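Local coordinates for S-adenosyl-L-methionine methyl transferase (Ruegeria pomeroyi DSS-3, PDB 3IHT), which binds S-adenosylmethionine in a Rossmann-like fold and probably transfers its methyl group to an acceptor substrate, at residues G42-L47 with Q63-Y68; G90-T95 with R127-L132; V110-G115 with M143-R148; D147-E152 with F169-G174. All coordinates share one frame; numbering follows the deposited sequence. Where two conformers were deposited one is given.

Overall arrangement
From the N terminus, contact 1 comes first: strands 44-47 and 67-71 pair side by side and close the beta-alpha-beta unit that contains helix 53-61. Contact 2 then opens at the start of helix 92-103, and contact 3 opens on strand 107-112 before contact 2 closes on helix 119-133, so these two cross along the chain; both touch S-adenosylmethionine and meet through Leu114. Contact 3 closes on strand 141-145, and contact 4 begins on its last residues, Asp147 and Arg148, closing on the antiparallel strand 169-172. Contacts 1, 3 and 4 reach the same sheet, with contacts 1 and 3 joined by Glu46 and His111.

Contact 1 (G42-L47 with Q63-Y68); sequences GPVYEL and QGREIY
The first beta-alpha-beta unit of the Rossmann-like methyltransferase fold is closed here, where Val44 and Tyr45 of strand 44-47 pair in parallel with Ile67 and Tyr68 of strand 67-71; helix 53-61 makes the crossover. Three backbone hydrogen bonds form the ladder: Val44 N to Glu66 O at 2.9 Å, Tyr68 N to Val44 O at 2.9 Å and Glu46 N to Tyr68 O at 2.8 Å.

On one face of the sheet Val44 CB packs against Ile67 CG1 at 4.2 Å, and Ile67 is covered in turn by helix 53-61. On the other face Tyr68 CB lies 4.1 Å from Tyr45 CD1, the two side chains crossing at a slant, while Pro43 CB meets the edge of the Tyr68 ring at CD1, 3.8 Å away. The hydroxyl of Tyr68 donates to Glu66 OE1, approaching from above the carboxylate plane.

Arg65 runs past the start of strand 44-47, its CD 3.2 Å from Gly42 O. A bend at chi3 (-90°) turns NE out of the line of the extended chain; beyond it, NH1 bonds to Thr37 and Ser108 and NH2 to Ile34 O. Glu46 bonds through OE1 to His111 and through OE2 to Thr54, a residue that binds S-adenosylmethionine. Nearer the backbone, Glu46 CB rests 3.8 Å from Tyr68 O.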
# COMPACT_ATOMS: atom_id res chain seq x y z
N GLY A 42 -15.21 1.70 25.80
CA GLY A 42 -15.51 2.79 24.89
C GLY A 42 -15.05 2.50 23.47
O GLY A 42 -14.24 1.58 23.23
N PRO A 43 -15.55 3.27 22.51
CA PRO A 43 -15.31 2.92 21.10
C PRO A 43 -13.90 3.17 20.58
O PRO A 43 -13.09 3.88 21.17
CB PRO A 43 -16.30 3.82 20.34
CG PRO A 43 -16.50 4.96 21.19
CD PRO A 43 -16.45 4.42 22.62
N VAL A 44 -13.65 2.54 19.45
CA VAL A 44 -12.48 2.76 18.63
C VAL A 44 -12.87 3.76 17.56
O VAL A 44 -13.93 3.63 16.93
CB VAL A 44 -12.02 1.46 17.99
CG1 VAL A 44 -10.85 1.70 17.04
CG2 VAL A 44 -11.74 0.37 19.10
N TYR A 45 -12.06 4.80 17.39
CA TYR A 45 -12.28 5.79 16.34
C TYR A 45 -11.24 5.57 15.25
O TYR A 45 -10.04 5.55 15.53
CB TYR A 45 -12.16 7.24 16.85
CG TYR A 45 -13.24 7.75 17.80
CD1 TYR A 45 -14.40 7.00 18.07
CD2 TYR A 45 -13.09 8.97 18.45
CE1 TYR A 45 -15.37 7.45 18.95
CE2 TYR A 45 -14.09 9.45 19.32
CZ TYR A 45 -15.23 8.68 19.56
OH TYR A 45 -16.21 9.11 20.43
N GLU A 46 -11.71 5.46 14.01
CA GLU A 46 -10.86 5.31 12.83
C GLU A 46 -10.94 6.60 12.04
O GLU A 46 -12.00 6.92 11.48
CB GLU A 46 -11.37 4.11 12.00
CG GLU A 46 -10.75 3.93 10.61
CD GLU A 46 -9.33 3.40 10.63
OE1 GLU A 46 -8.72 3.37 11.73
OE2 GLU A 46 -8.83 2.98 9.57
N LEU A 47 -9.86 7.37 12.02
CA LEU A 47 -9.86 8.67 11.36
C LEU A 47 -9.29 8.50 9.96
O LEU A 47 -8.06 8.29 9.78
CB LEU A 47 -9.04 9.71 12.17
CG LEU A 47 -9.46 9.83 13.64
CD1 LEU A 47 -8.66 10.96 14.35
CD2 LEU A 47 -10.96 10.08 13.78
N GLN A 63 -12.89 -6.79 19.53
CA GLN A 63 -13.99 -7.57 20.10
C GLN A 63 -14.65 -6.76 21.22
O GLN A 63 -13.96 -6.17 22.04
CB GLN A 63 -13.47 -8.90 20.66
CG GLN A 63 -12.57 -9.70 19.70
CD GLN A 63 -13.26 -10.03 18.41
OE1 GLN A 63 -14.48 -10.13 18.37
NE2 GLN A 63 -12.49 -10.16 17.34
N GLY A 64 -15.97 -6.68 21.22
CA GLY A 64 -16.69 -6.04 22.33
C GLY A 64 -16.64 -4.52 22.44
O GLY A 64 -16.95 -3.96 23.52
N ARG A 65 -16.24 -3.87 21.35
CA ARG A 65 -16.24 -2.41 21.22
C ARG A 65 -16.75 -2.05 19.83
O ARG A 65 -16.54 -2.80 18.87
CB ARG A 65 -14.83 -1.85 21.38
CG ARG A 65 -14.34 -1.86 22.80
CD ARG A 65 -12.91 -1.30 22.88
NE ARG A 65 -11.90 -2.34 22.73
CZ ARG A 65 -10.60 -2.10 22.70
NH1 ARG A 65 -10.17 -0.86 22.73
NH2 ARG A 65 -9.73 -3.11 22.62
N GLU A 66 -17.40 -0.90 19.74
CA GLU A 66 -17.88 -0.33 18.48
C GLU A 66 -16.71 0.33 17.79
O GLU A 66 -15.77 0.78 18.47
CB GLU A 66 -18.99 0.72 18.73
CG GLU A 66 -20.16 0.26 19.59
CD GLU A 66 -21.42 1.14 19.47
OE1 GLU A 66 -21.38 2.32 19.87
OE2 GLU A 66 -22.46 0.62 18.99
N ILE A 67 -16.77 0.41 16.46
CA ILE A 67 -15.76 1.17 15.69
C ILE A 67 -16.53 2.27 14.93
O ILE A 67 -17.42 1.96 14.15
CB ILE A 67 -14.96 0.34 14.69
CG1 ILE A 67 -14.25 -0.85 15.36
CG2 ILE A 67 -13.94 1.28 13.92
CD1 ILE A 67 -13.86 -2.00 14.39
N TYR A 68 -16.23 3.55 15.21
CA TYR A 68 -16.75 4.67 14.43
C TYR A 68 -15.69 5.16 13.45
O TYR A 68 -14.48 5.30 13.80
CB TYR A 68 -17.20 5.82 15.31
CG TYR A 68 -18.41 5.54 16.11
CD1 TYR A 68 -18.31 4.84 17.30
CD2 TYR A 68 -19.69 5.90 15.66
CE1 TYR A 68 -19.44 4.54 18.05
CE2 TYR A 68 -20.82 5.57 16.39
CZ TYR A 68 -20.67 4.90 17.58
OH TYR A 68 -21.76 4.56 18.36

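Contact 2 (G90-T95 with R127-L132); sequences GDIRET and RLISPL. With SAM (S-adenosylmethionine), chain C.
Leu128 touches Arg93 with one methyl, CD2 lying 3.8 Å from Arg93 CG and close to CD as well; the two side chains cross at about a right angle. One residue on, Ile129 offers CG2 to Ile92 CD1 at 4.2 Å, and both isoleucines also pack on Leu114. Leu132, a turn further along helix 119-133, sets CD1 3.8 Å from Arg93 CA. Methyl and methylene groups carry most of the packing, and no hydrogen bond joins the segments.

Polar order lies within 90-95. Asp91 caps helix 92-103, OD1 accepting from Arg93 N through its anti lone pair. The guanidinium of Arg93 grips the same carboxylate side-on, NE to OD1 at 2.9 Å and NH2 to OD2 at 2.6 Å. Adenine N6 of S-adenosylmethionine donates to OD1 at 3.1 Å, and Ile92 N donates to adenine N1 at 3.0 Å. An alanine in place of Asp91 would probably leave Arg93 without its carboxylate partner, the helix without its side-chain cap and N6 without this acceptor. Recognition of the adenine edge by an acidic side chain and the following backbone N-H is typical of the cofactor site in Rossmann-like methyltransferases.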
# COMPACT_ATOMS: atom_id res chain seq x y z
N GLY A 90 -17.92 13.89 7.30
CA GLY A 90 -17.55 15.30 7.21
C GLY A 90 -16.07 15.49 7.49
O GLY A 90 -15.29 14.54 7.59
N ASP A 91 -15.70 16.73 7.60
CA ASP A 91 -14.32 17.08 7.85
C ASP A 91 -14.08 16.97 9.35
O ASP A 91 -14.80 17.59 10.13
CB ASP A 91 -14.09 18.52 7.40
CG ASP A 91 -12.62 18.87 7.36
OD1 ASP A 91 -11.91 18.67 8.36
OD2 ASP A 91 -12.15 19.31 6.28
N ILE A 92 -13.05 16.21 9.73
CA ILE A 92 -12.79 15.97 11.15
C ILE A 92 -12.52 17.25 11.94
O ILE A 92 -12.69 17.27 13.14
CB ILE A 92 -11.68 14.94 11.43
CG1 ILE A 92 -10.34 15.38 10.87
CG2 ILE A 92 -12.08 13.55 10.86
CD1 ILE A 92 -9.19 14.44 11.28
N ARG A 93 -12.18 18.34 11.26
CA ARG A 93 -11.97 19.59 11.98
C ARG A 93 -13.29 20.10 12.59
O ARG A 93 -13.27 20.78 13.63
CB ARG A 93 -11.26 20.62 11.06
CG ARG A 93 -9.80 20.19 10.76
CD ARG A 93 -9.15 20.92 9.57
NE ARG A 93 -9.84 20.71 8.30
CZ ARG A 93 -9.52 21.30 7.15
NH1 ARG A 93 -8.46 22.11 7.10
NH2 ARG A 93 -10.22 21.06 6.04
N GLU A 94 -14.42 19.74 11.98
CA GLU A 94 -15.72 20.02 12.55
C GLU A 94 -16.32 18.82 13.28
O GLU A 94 -16.94 18.98 14.33
CB GLU A 94 -16.72 20.48 11.48
CG GLU A 94 -16.48 21.91 11.00
CD GLU A 94 -15.32 22.01 10.03
OE1 GLU A 94 -15.35 21.31 8.98
OE2 GLU A 94 -14.37 22.79 10.31
N THR A 95 -16.16 17.62 12.73
CA THR A 95 -16.83 16.45 13.31
C THR A 95 -16.20 15.95 14.62
O THR A 95 -16.91 15.39 15.44
CB THR A 95 -16.96 15.28 12.32
OG1 THR A 95 -15.67 14.73 12.04
CG2 THR A 95 -17.68 15.70 11.03
N ARG A 127 -0.15 18.58 13.40
CA ARG A 127 -0.07 19.62 14.40
C ARG A 127 -1.46 20.19 14.68
O ARG A 127 -1.91 20.29 15.83
CB ARG A 127 0.88 20.72 13.90
CG ARG A 127 1.09 21.89 14.85
CD ARG A 127 1.97 22.97 14.19
NE ARG A 127 3.31 22.47 13.85
CZ ARG A 127 4.38 22.55 14.64
NH1 ARG A 127 4.32 23.18 15.83
NH2 ARG A 127 5.54 22.03 14.23
N LEU A 128 -2.16 20.55 13.61
CA LEU A 128 -3.48 21.15 13.77
C LEU A 128 -4.48 20.22 14.49
O LEU A 128 -5.26 20.68 15.37
CB LEU A 128 -4.01 21.54 12.39
CG LEU A 128 -5.35 22.27 12.33
CD1 LEU A 128 -5.40 23.09 11.03
CD2 LEU A 128 -6.51 21.24 12.45
N ILE A 129 -4.49 18.94 14.14
CA ILE A 129 -5.53 18.04 14.65
C ILE A 129 -5.24 17.47 16.03
O ILE A 129 -6.15 16.97 16.69
CB ILE A 129 -5.88 16.86 13.69
CG1 ILE A 129 -4.70 15.90 13.50
CG2 ILE A 129 -6.40 17.41 12.37
CD1 ILE A 129 -5.05 14.74 12.62
N SER A 130 -4.01 17.55 16.47
CA SER A 130 -3.64 16.97 17.76
C SER A 130 -4.54 17.47 18.93
O SER A 130 -5.09 16.65 19.69
CB SER A 130 -2.14 17.16 18.03
OG SER A 130 -1.34 16.32 17.23
N PRO A 131 -4.72 18.79 19.09
CA PRO A 131 -5.58 19.23 20.20
C PRO A 131 -7.06 18.91 19.98
O PRO A 131 -7.84 18.94 20.95
CB PRO A 131 -5.35 20.76 20.26
CG PRO A 131 -4.84 21.11 18.84
CD PRO A 131 -4.03 19.92 18.44
N LEU A 132 -7.45 18.59 18.75
CA LEU A 132 -8.82 18.17 18.50
C LEU A 132 -9.04 16.71 18.88
O LEU A 132 -10.15 16.34 19.23
CB LEU A 132 -9.23 18.39 17.04
CG LEU A 132 -9.14 19.82 16.49
CD1 LEU A 132 -9.64 19.84 15.01
CD2 LEU A 132 -9.90 20.79 17.35
N SAM C . -6.03 3.76 6.69
CA SAM C . -6.72 3.60 5.37
C SAM C . -6.58 2.15 4.83
O SAM C . -7.03 1.81 3.71
OXT SAM C . -5.90 1.32 5.49
CB SAM C . -6.25 4.65 4.34
CG SAM C . -6.70 6.09 4.63
SD SAM C . -6.23 7.30 3.31
CE SAM C . -4.42 7.21 3.51
C5' SAM C . -6.66 8.87 4.17
C4' SAM C . -8.15 9.14 4.34
O4' SAM C . -8.31 10.24 5.26
C3' SAM C . -8.88 9.53 3.04
O3' SAM C . -10.02 8.71 2.79
C2' SAM C . -9.24 11.00 3.24
O2' SAM C . -10.43 11.49 2.57
C1' SAM C . -9.36 11.07 4.75
N9 SAM C . -9.21 12.46 5.27
C8 SAM C . -8.10 13.28 5.14
N7 SAM C . -8.35 14.46 5.76
C5 SAM C . -9.61 14.42 6.27
C6 SAM C . -10.35 15.35 7.00
N6 SAM C . -9.87 16.58 7.28
N1 SAM C . -11.62 14.97 7.41
C2 SAM C . -12.17 13.74 7.11
N3 SAM C . -11.42 12.82 6.37
C4 SAM C . -10.16 13.16 5.98

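Contact 3 (V110-G115 with M143-R148); sequences VHADLG and MVSSDR. With SAM (S-adenosylmethionine), chain C.
Val144 is bonded through both its N and its O to the parallel strand 107-112: its N donates to Val110 O at 2.8 Å, and its O accepts from Ala112 N at 2.9 Å. A third bond, Ser146 N to Ala112 O at 3.1 Å, carries the pairing past the strand ends. Beside this ladder the selenomethionine Met143, bent at chi2, rests CE 3.5 Å from Ala112 CB.

Beyond the strands, side chains and water take over. Ser146 OG sits between its backbone N and carbonyl carbon (chi1 45°) and donates to Asp113 OD1 at 2.7 Å, on the anti side of the carboxylate and 20° out of its plane. The same hydroxyl accepts from a water that also donates to Asp147 OD2 and takes the N-H of Gly115. A second water accepts from Leu114 N and donates to Asp147 OD2 at 2.7 Å, so this oxygen has two water donors.

Asp113 OD2 accepts from the amino N of S-adenosylmethionine at 2.8 Å. With one oxygen held by Ser146 and the other by the cofactor, the Asp113 carboxylate has its rotation fixed, and its negative charge would probably favour the charged form of the ligand's amino group.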
# COMPACT_ATOMS: atom_id res chain seq x y z
N VAL A 110 -7.92 5.60 19.38
CA VAL A 110 -8.09 6.48 18.22
C VAL A 110 -6.94 6.19 17.27
O VAL A 110 -5.76 6.26 17.67
CB VAL A 110 -8.15 8.00 18.61
CG1 VAL A 110 -8.27 8.92 17.36
CG2 VAL A 110 -9.30 8.25 19.62
N HIS A 111 -7.28 5.81 16.04
CA HIS A 111 -6.31 5.51 15.00
C HIS A 111 -6.43 6.52 13.88
O HIS A 111 -7.54 6.75 13.37
CB HIS A 111 -6.53 4.11 14.40
CG HIS A 111 -5.62 3.84 13.23
ND1 HIS A 111 -6.09 3.46 11.98
CD2 HIS A 111 -4.27 3.92 13.12
CE1 HIS A 111 -5.06 3.35 11.16
NE2 HIS A 111 -3.95 3.65 11.82
N ALA A 112 -5.31 7.16 13.51
CA ALA A 112 -5.28 8.10 12.41
C ALA A 112 -4.28 7.69 11.34
O ALA A 112 -3.11 7.44 11.63
CB ALA A 112 -4.99 9.54 12.92
N ASP A 113 -4.76 7.64 10.10
CA ASP A 113 -3.92 7.47 8.92
C ASP A 113 -4.48 8.45 7.87
O ASP A 113 -5.14 8.05 6.92
CB ASP A 113 -4.00 6.00 8.45
CG ASP A 113 -3.08 5.69 7.27
OD1 ASP A 113 -1.99 6.32 7.15
OD2 ASP A 113 -3.48 4.80 6.43
N LEU A 114 -4.30 9.73 8.14
CA LEU A 114 -4.94 10.81 7.40
C LEU A 114 -4.04 11.41 6.32
O LEU A 114 -4.49 12.27 5.53
CB LEU A 114 -5.37 11.91 8.38
CG LEU A 114 -6.50 11.49 9.34
CD1 LEU A 114 -6.39 12.26 10.72
CD2 LEU A 114 -7.85 11.72 8.66
N GLY A 115 -2.78 10.96 6.25
CA GLY A 115 -1.81 11.54 5.35
C GLY A 115 -2.07 11.29 3.88
O GLY A 115 -2.61 10.24 3.50
N MSE A 143 -3.66 6.28 21.38
CA MSE A 143 -3.75 6.99 20.11
C MSE A 143 -2.63 6.47 19.23
O MSE A 143 -1.46 6.48 19.63
CB MSE A 143 -3.70 8.53 20.34
CG MSE A 143 -4.24 9.35 19.19
SE MSE A 143 -2.94 9.50 17.77
CE MSE A 143 -4.24 9.70 16.36
N VAL A 144 -2.97 5.92 18.06
CA VAL A 144 -1.98 5.40 17.11
C VAL A 144 -2.09 6.22 15.82
O VAL A 144 -3.19 6.40 15.28
CB VAL A 144 -2.21 3.92 16.79
CG1 VAL A 144 -1.25 3.40 15.70
CG2 VAL A 144 -2.14 3.08 18.07
N SER A 145 -0.96 6.73 15.36
CA SER A 145 -0.95 7.58 14.18
C SER A 145 0.21 7.25 13.25
O SER A 145 1.24 6.83 13.68
CB SER A 145 -0.78 9.05 14.59
OG SER A 145 -0.99 9.93 13.45
N SER A 146 -0.00 7.45 11.95
CA SER A 146 1.06 7.34 10.98
C SER A 146 1.80 8.67 10.80
O SER A 146 2.71 8.76 9.97
CB SER A 146 0.52 6.81 9.64
OG SER A 146 -0.68 7.45 9.26
N ASP A 147 1.44 9.69 11.61
CA ASP A 147 2.16 10.97 11.69
C ASP A 147 2.56 11.24 13.14
O ASP A 147 1.76 11.02 14.04
CB ASP A 147 1.20 12.11 11.29
CG ASP A 147 0.69 12.03 9.82
OD1 ASP A 147 1.56 12.17 8.94
OD2 ASP A 147 -0.57 11.88 9.58
N ARG A 148 3.77 11.74 13.37
CA ARG A 148 4.15 12.26 14.67
C ARG A 148 3.17 13.35 15.16
O ARG A 148 2.82 14.23 14.39
CB ARG A 148 5.54 12.85 14.64
CG ARG A 148 6.01 13.27 16.03
CD ARG A 148 7.36 13.89 16.02
NE ARG A 148 8.35 12.97 15.50
CZ ARG A 148 9.05 12.09 16.23
NH1 ARG A 148 8.88 11.95 17.54
NH2 ARG A 148 9.94 11.31 15.59
N SAM C . -6.03 3.76 6.69
CA SAM C . -6.72 3.60 5.37
C SAM C . -6.58 2.15 4.83
O SAM C . -7.03 1.81 3.71
OXT SAM C . -5.90 1.32 5.49
CB SAM C . -6.25 4.65 4.34
CG SAM C . -6.70 6.09 4.63
SD SAM C . -6.23 7.30 3.31
CE SAM C . -4.42 7.21 3.51
C5' SAM C . -6.66 8.87 4.17
C4' SAM C . -8.15 9.14 4.34
O4' SAM C . -8.31 10.24 5.26
C3' SAM C . -8.88 9.53 3.04
O3' SAM C . -10.02 8.71 2.79
C2' SAM C . -9.24 11.00 3.24
O2' SAM C . -10.43 11.49 2.57
C1' SAM C . -9.36 11.07 4.75
N9 SAM C . -9.21 12.46 5.27
C8 SAM C . -8.10 13.28 5.14
N7 SAM C . -8.35 14.46 5.76
C5 SAM C . -9.61 14.42 6.27
C6 SAM C . -10.35 15.35 7.00
N6 SAM C . -9.87 16.58 7.28
N1 SAM C . -11.62 14.97 7.41
C2 SAM C . -12.17 13.74 7.11
N3 SAM C . -11.42 12.82 6.37
C4 SAM C . -10.16 13.16 5.98
O HOH W 1 -2.59 10.42 10.57
O HOH W 2 -0.84 9.78 7.66

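Contact 4 (D147-E152 with F169-G174); sequences DRMYFE and FIYRRG. With NI (nickel (II) ion), chain D.
Arg148 lies over one face of the Phe169 ring, and the loop 147-152 continues from there over Tyr171 of strand 169-172. Arg148 CG stands anti to the backbone N (chi1 -174°), and its CB forms a CH-pi contact with the Phe169 ring, 4.0 Å from the centroid. The chain bends at chi3, which turns NE; the guanidinium beyond has Phe169 CE2 3.5 Å above its plane, over its centre. The two flat groups are steeply inclined, at 62°, so a ring corner rather than a ring face covers the guanidinium.

The hydroxyl of Tyr171 accepts a nearly straight hydrogen bond from Met149 N at 3.0 Å, and it also bonds to a water held weakly by Arg148 NH1. Met149, a selenomethionine, lays CG 3.6 Å from Tyr171 CE1; bends at chi2 and chi3 lead the rest of the chain toward helix 119-133. Phe151 completes the set with an edge-to-face pair, its CD2 and CE2 edge pointing at the Tyr171 face with centroids 5.1 Å apart and planes at 78°. A leucine in place of Tyr171 would probably leave Met149 N without its hydroxyl acceptor and the Phe151 edge without an aromatic face.

Further along the loop Glu152 OE2 binds a nickel ion at 1.9 Å, with a water as a second ligand. Strand 169-172 runs antiparallel between strands 141-145 and 155-157, and the loop lies between it and helix 119-133, where Met149 packs on Ser130 and Ile133.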
# COMPACT_ATOMS: atom_id res chain seq x y z
N ASP A 147 1.44 9.69 11.61
CA ASP A 147 2.16 10.97 11.69
C ASP A 147 2.56 11.24 13.14
O ASP A 147 1.76 11.02 14.04
CB ASP A 147 1.20 12.11 11.29
CG ASP A 147 0.69 12.03 9.82
OD1 ASP A 147 1.56 12.17 8.94
OD2 ASP A 147 -0.57 11.88 9.58
N ARG A 148 3.77 11.74 13.37
CA ARG A 148 4.15 12.26 14.67
C ARG A 148 3.17 13.35 15.16
O ARG A 148 2.82 14.23 14.39
CB ARG A 148 5.54 12.85 14.64
CG ARG A 148 6.01 13.27 16.03
CD ARG A 148 7.36 13.89 16.02
NE ARG A 148 8.35 12.97 15.50
CZ ARG A 148 9.05 12.09 16.23
NH1 ARG A 148 8.88 11.95 17.54
NH2 ARG A 148 9.94 11.31 15.59
N MSE A 149 2.74 13.25 16.42
CA MSE A 149 1.68 14.10 16.92
C MSE A 149 2.23 15.14 17.90
O MSE A 149 3.39 15.08 18.29
CB MSE A 149 0.59 13.26 17.57
CG MSE A 149 0.01 12.21 16.67
SE MSE A 149 -0.82 12.90 15.00
CE MSE A 149 -2.53 13.39 15.75
N TYR A 150 1.39 16.11 18.25
CA TYR A 150 1.77 17.22 19.07
C TYR A 150 0.81 17.39 20.24
O TYR A 150 0.03 18.34 20.28
CB TYR A 150 1.76 18.48 18.20
CG TYR A 150 2.78 18.48 17.06
CD1 TYR A 150 2.52 17.85 15.86
CD2 TYR A 150 4.00 19.16 17.20
CE1 TYR A 150 3.44 17.86 14.83
CE2 TYR A 150 4.91 19.19 16.16
CZ TYR A 150 4.64 18.54 15.00
OH TYR A 150 5.56 18.60 13.96
N PHE A 151 0.84 16.44 21.17
CA PHE A 151 -0.09 16.40 22.28
C PHE A 151 0.43 17.13 23.52
O PHE A 151 1.63 17.33 23.64
CB PHE A 151 -0.39 14.94 22.66
CG PHE A 151 -1.14 14.19 21.61
CD1 PHE A 151 -2.37 14.66 21.15
CD2 PHE A 151 -0.63 13.02 21.08
CE1 PHE A 151 -3.09 13.95 20.17
CE2 PHE A 151 -1.37 12.31 20.12
CZ PHE A 151 -2.58 12.80 19.66
N GLU A 152 -0.48 17.54 24.39
CA GLU A 152 -0.12 18.24 25.64
C GLU A 152 0.13 17.28 26.81
O GLU A 152 1.06 17.47 27.60
CB GLU A 152 -1.27 19.18 26.04
CG GLU A 152 -1.42 20.39 25.17
CD GLU A 152 -0.32 21.40 25.40
OE1 GLU A 152 0.49 21.23 26.35
OE2 GLU A 152 -0.28 22.38 24.64
N PHE A 169 3.26 5.92 15.47
CA PHE A 169 3.56 6.47 16.78
C PHE A 169 2.39 6.10 17.70
O PHE A 169 1.22 6.11 17.26
CB PHE A 169 3.68 7.99 16.71
CG PHE A 169 4.79 8.45 15.82
CD1 PHE A 169 4.60 8.54 14.46
CD2 PHE A 169 6.02 8.77 16.37
CE1 PHE A 169 5.64 8.95 13.62
CE2 PHE A 169 7.07 9.19 15.55
CZ PHE A 169 6.88 9.25 14.17
N ILE A 170 2.71 5.78 18.95
CA ILE A 170 1.68 5.38 19.92
C ILE A 170 1.72 6.28 21.14
O ILE A 170 2.78 6.52 21.70
CB ILE A 170 1.84 3.92 20.38
CG1 ILE A 170 1.92 2.97 19.19
CG2 ILE A 170 0.67 3.55 21.38
CD1 ILE A 170 2.28 1.48 19.59
N TYR A 171 0.55 6.79 21.54
CA TYR A 171 0.44 7.66 22.70
C TYR A 171 -0.65 7.15 23.63
O TYR A 171 -1.57 6.46 23.21
CB TYR A 171 0.13 9.09 22.28
CG TYR A 171 1.08 9.65 21.24
CD1 TYR A 171 0.86 9.42 19.89
CD2 TYR A 171 2.20 10.40 21.61
CE1 TYR A 171 1.71 9.92 18.93
CE2 TYR A 171 3.06 10.88 20.65
CZ TYR A 171 2.80 10.66 19.33
OH TYR A 171 3.64 11.15 18.37
N ARG A 172 -0.52 7.48 24.92
CA ARG A 172 -1.46 6.99 25.92
C ARG A 172 -1.93 8.10 26.86
O ARG A 172 -1.13 8.95 27.26
CB ARG A 172 -0.79 5.90 26.77
CG ARG A 172 -1.68 5.32 27.89
CD ARG A 172 -1.06 4.05 28.48
NE ARG A 172 0.18 4.32 29.19
CZ ARG A 172 1.09 3.40 29.54
NH1 ARG A 172 0.91 2.12 29.23
NH2 ARG A 172 2.20 3.76 30.17
N ARG A 173 -3.21 8.08 27.22
CA ARG A 173 -3.71 8.96 28.28
C ARG A 173 -3.46 8.28 29.62
O ARG A 173 -4.07 7.25 29.93
CB ARG A 173 -5.20 9.22 28.16
CG ARG A 173 -5.64 10.24 29.18
CD ARG A 173 -7.11 10.59 29.10
NE ARG A 173 -7.49 11.33 30.32
CZ ARG A 173 -8.73 11.63 30.68
NH1 ARG A 173 -9.77 11.30 29.93
NH2 ARG A 173 -8.93 12.27 31.82
N GLY A 174 -2.51 8.80 30.37
CA GLY A 174 -2.16 8.24 31.66
C GLY A 174 -3.20 8.49 32.73
O GLY A 174 -4.28 9.11 32.61
OXT GLY A 174 -2.97 8.04 33.85
NI NI D . 1.00 23.84 24.78
O HOH W 3 6.09 11.78 19.26
O HOH W 4 3.47 23.43 24.99